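Local structure of putative esterase (2RAU) at residues G213-W219 / L269-Y275. The protein is a putative esterase of the alpha/beta-hydrolase clan that binds calcium and probably acts as a lipase. Numbering follows the deposited sequence.
Sequences GPNNPIW and LASFDPY
In the helical insertion between strands 170-176 and 297-302 of this probable alpha/beta-hydrolase, a type I beta turn, G213 to N216, docks on the C-terminal end of helix 262-270 and the loop that follows it. N216 N closes the turn on G213 O at 3.1 Å, and P214, with phi -68°, suits its second position; helix 218-224 follows, bringing W219 back to the partner. L269, still helical, has a backbone carbonyl that accepts a hydrogen bond from G213 N (2.8 Å to L269 O, 155° at the hydrogen). Its branched side chain lies over one indole face of W219 (chi1 m, chi2 92°), CG 3.5 Å from the six-membered-ring centroid and 5° off the normal, a CH-pi contact; W219 NE1 meanwhile hydrogen-bonds R211 O. A270, whose methyl group is small, packs its CB 4.5 Å from W219 CB, at the root of the indole. S271 turns away, its OG hydrogen-bonded to P267 O and Q65 NE2. At F272 (phi/psi -61/156) the chain extends, and its CA lies 4.3 Å from that of G213. Here F272 O receives a CA-H...O contact from G213 CA at 3.2 Å; a CB on G213 would crowd F272 O, and phi/psi of 81/-176 also favours glycine. The F272 ring leads away, near the presumed Ser-His-Asp triad. D273 faces away, and its OD1 hydrogen-bonds H104 ND1. P274 offers a compact apolar ring, CD 3.9 Å from P214 CD. Y275 begins strand 275-277; its OH lies 3.8 Å from N215 ND2, which hydrogen-bonds P108 O. One water bridges the two backbones, donating to G213 O and A270 O, each 3.0 Å away.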
loop_
_atom_site.group_PDB
_atom_site.type_symbol
_atom_site.label_atom_id
_atom_site.label_comp_id
_atom_site.label_asym_id
_atom_site.label_seq_id
_atom_site.Cartn_x
_atom_site.Cartn_y
_atom_site.Cartn_z
ATOM N N GLY A 213 2.970 9.318 -9.710
ATOM C CA GLY A 213 1.628 9.201 -10.304
ATOM C C GLY A 213 1.518 9.797 -11.682
ATOM O O GLY A 213 2.513 10.231 -12.287
ATOM N N PRO A 214 0.301 9.801 -12.227
ATOM C CA PRO A 214 0.182 10.146 -13.626
ATOM C C PRO A 214 0.497 11.591 -13.944
ATOM O O PRO A 214 0.680 11.917 -15.105
ATOM C CB PRO A 214 -1.278 9.853 -13.941
ATOM C CG PRO A 214 -1.922 9.592 -12.748
ATOM C CD PRO A 214 -1.001 9.452 -11.628
ATOM N N ASN A 215 0.499 12.447 -12.935
ATOM C CA ASN A 215 0.760 13.873 -13.165
ATOM C C ASN A 215 2.258 14.262 -13.071
ATOM O O ASN A 215 2.627 15.425 -13.309
ATOM C CB ASN A 215 -0.077 14.745 -12.225
ATOM C CG ASN A 215 -1.557 14.746 -12.563
ATOM O OD1 ASN A 215 -1.954 14.660 -13.722
ATOM N ND2 ASN A 215 -2.373 14.912 -11.543
ATOM N N ASN A 216 3.093 13.259 -12.780
ATOM C CA ASN A 216 4.558 13.384 -12.670
ATOM C C ASN A 216 5.333 12.346 -13.514
ATOM O O ASN A 216 5.979 11.399 -12.986
ATOM C CB ASN A 216 4.965 13.321 -11.199
ATOM C CG ASN A 216 4.402 14.447 -10.442
ATOM O OD1 ASN A 216 4.778 15.606 -10.692
ATOM N ND2 ASN A 216 3.407 14.164 -9.559
ATOM N N PRO A 217 5.285 12.505 -14.828
ATOM C CA PRO A 217 5.981 11.581 -15.754
ATOM C C PRO A 217 7.541 11.605 -15.692
ATOM O O PRO A 217 8.166 10.756 -16.326
ATOM C CB PRO A 217 5.485 12.030 -17.119
ATOM C CG PRO A 217 5.117 13.453 -16.942
ATOM C CD PRO A 217 4.506 13.515 -15.577
ATOM N N ILE A 218 8.115 12.530 -14.897
ATOM C CA ILE A 218 9.541 12.639 -14.659
ATOM C C ILE A 218 10.171 11.327 -14.278
ATOM O O ILE A 218 11.250 10.999 -14.767
ATOM C CB ILE A 218 9.878 13.687 -13.584
ATOM C CG1 ILE A 218 11.414 13.773 -13.391
ATOM C CG2 ILE A 218 9.175 13.449 -12.271
ATOM C CD1 ILE A 218 11.874 15.075 -12.664
ATOM N N TRP A 219 9.507 10.531 -13.458
ATOM C CA TRP A 219 10.112 9.257 -13.012
ATOM C C TRP A 219 10.313 8.278 -14.162
ATOM O O TRP A 219 11.400 7.727 -14.360
ATOM C CB TRP A 219 9.266 8.629 -11.909
ATOM C CG TRP A 219 9.084 9.513 -10.697
ATOM C CD1 TRP A 219 8.067 10.384 -10.475
ATOM C CD2 TRP A 219 9.943 9.605 -9.571
ATOM N NE1 TRP A 219 8.260 11.050 -9.305
ATOM C CE2 TRP A 219 9.412 10.591 -8.727
ATOM C CE3 TRP A 219 11.131 8.963 -9.203
ATOM C CZ2 TRP A 219 9.985 10.921 -7.508
ATOM C CZ3 TRP A 219 11.693 9.289 -8.003
ATOM C CH2 TRP A 219 11.116 10.260 -7.167
ATOM N N LEU A 269 7.049 4.886 -8.052
ATOM C CA LEU A 269 6.649 6.287 -8.027
ATOM C C LEU A 269 5.714 6.583 -9.192
ATOM O O LEU A 269 4.718 7.272 -9.037
ATOM C CB LEU A 269 7.883 7.186 -8.055
ATOM C CG LEU A 269 8.437 7.638 -6.679
ATOM C CD1 LEU A 269 7.509 8.652 -6.084
ATOM C CD2 LEU A 269 8.729 6.493 -5.704
ATOM N N ALA A 270 6.061 6.049 -10.355
ATOM C CA ALA A 270 5.304 6.310 -11.569
ATOM C C ALA A 270 3.849 5.799 -11.492
ATOM O O ALA A 270 2.963 6.387 -12.122
ATOM C CB ALA A 270 6.005 5.713 -12.770
ATOM N N SER A 271 3.632 4.683 -10.806
ATOM C CA SER A 271 2.364 3.985 -10.809
ATOM C C SER A 271 1.407 4.327 -9.663
ATOM O O SER A 271 0.348 3.724 -9.545
ATOM C CB SER A 271 2.603 2.468 -10.878
ATOM O OG SER A 271 3.388 1.976 -9.814
ATOM N N PHE A 272 1.782 5.268 -8.820
ATOM C CA PHE A 272 0.885 5.748 -7.782
ATOM C C PHE A 272 -0.401 6.372 -8.365
ATOM O O PHE A 272 -0.408 6.850 -9.475
ATOM C CB PHE A 272 1.558 6.837 -6.945
ATOM C CG PHE A 272 2.519 6.316 -5.857
ATOM C CD1 PHE A 272 2.223 5.207 -5.109
ATOM C CD2 PHE A 272 3.687 6.985 -5.605
ATOM C CE1 PHE A 272 3.075 4.766 -4.125
ATOM C CE2 PHE A 272 4.543 6.552 -4.596
ATOM C CZ PHE A 272 4.232 5.432 -3.882
ATOM N N ASP A 273 -1.472 6.377 -7.551
ATOM C CA ASP A 273 -2.635 7.223 -7.777
ATOM C C ASP A 273 -2.234 8.696 -7.587
ATOM O O ASP A 273 -1.307 9.002 -6.877
ATOM C CB ASP A 273 -3.764 6.889 -6.796
ATOM C CG ASP A 273 -4.434 5.546 -7.077
ATOM O OD1 ASP A 273 -4.667 5.240 -8.266
ATOM O OD2 ASP A 273 -4.871 4.889 -6.090
ATOM N N PRO A 274 -2.938 9.622 -8.250
ATOM C CA PRO A 274 -2.551 11.029 -8.151
ATOM C C PRO A 274 -2.819 11.734 -6.827
ATOM O O PRO A 274 -2.166 12.712 -6.505
ATOM C CB PRO A 274 -3.406 11.689 -9.251
ATOM C CG PRO A 274 -4.559 10.728 -9.463
ATOM C CD PRO A 274 -4.020 9.391 -9.216
ATOM N N TYR A 275 -3.848 11.288 -6.118
ATOM C CA TYR A 275 -4.381 12.007 -4.966
ATOM C C TYR A 275 -4.811 11.120 -3.824
ATOM O O TYR A 275 -5.244 9.981 -4.018
ATOM C CB TYR A 275 -5.594 12.825 -5.376
ATOM C CG TYR A 275 -5.396 13.811 -6.517
ATOM C CD1 TYR A 275 -4.520 14.888 -6.371
ATOM C CD2 TYR A 275 -6.146 13.729 -7.684
ATOM C CE1 TYR A 275 -4.350 15.825 -7.398
ATOM C CE2 TYR A 275 -6.018 14.675 -8.682
ATOM C CZ TYR A 275 -5.117 15.722 -8.518
ATOM O OH TYR A 275 -4.954 16.684 -9.475
HETATM O O HOH W 1 3.842 8.316 -14.216
#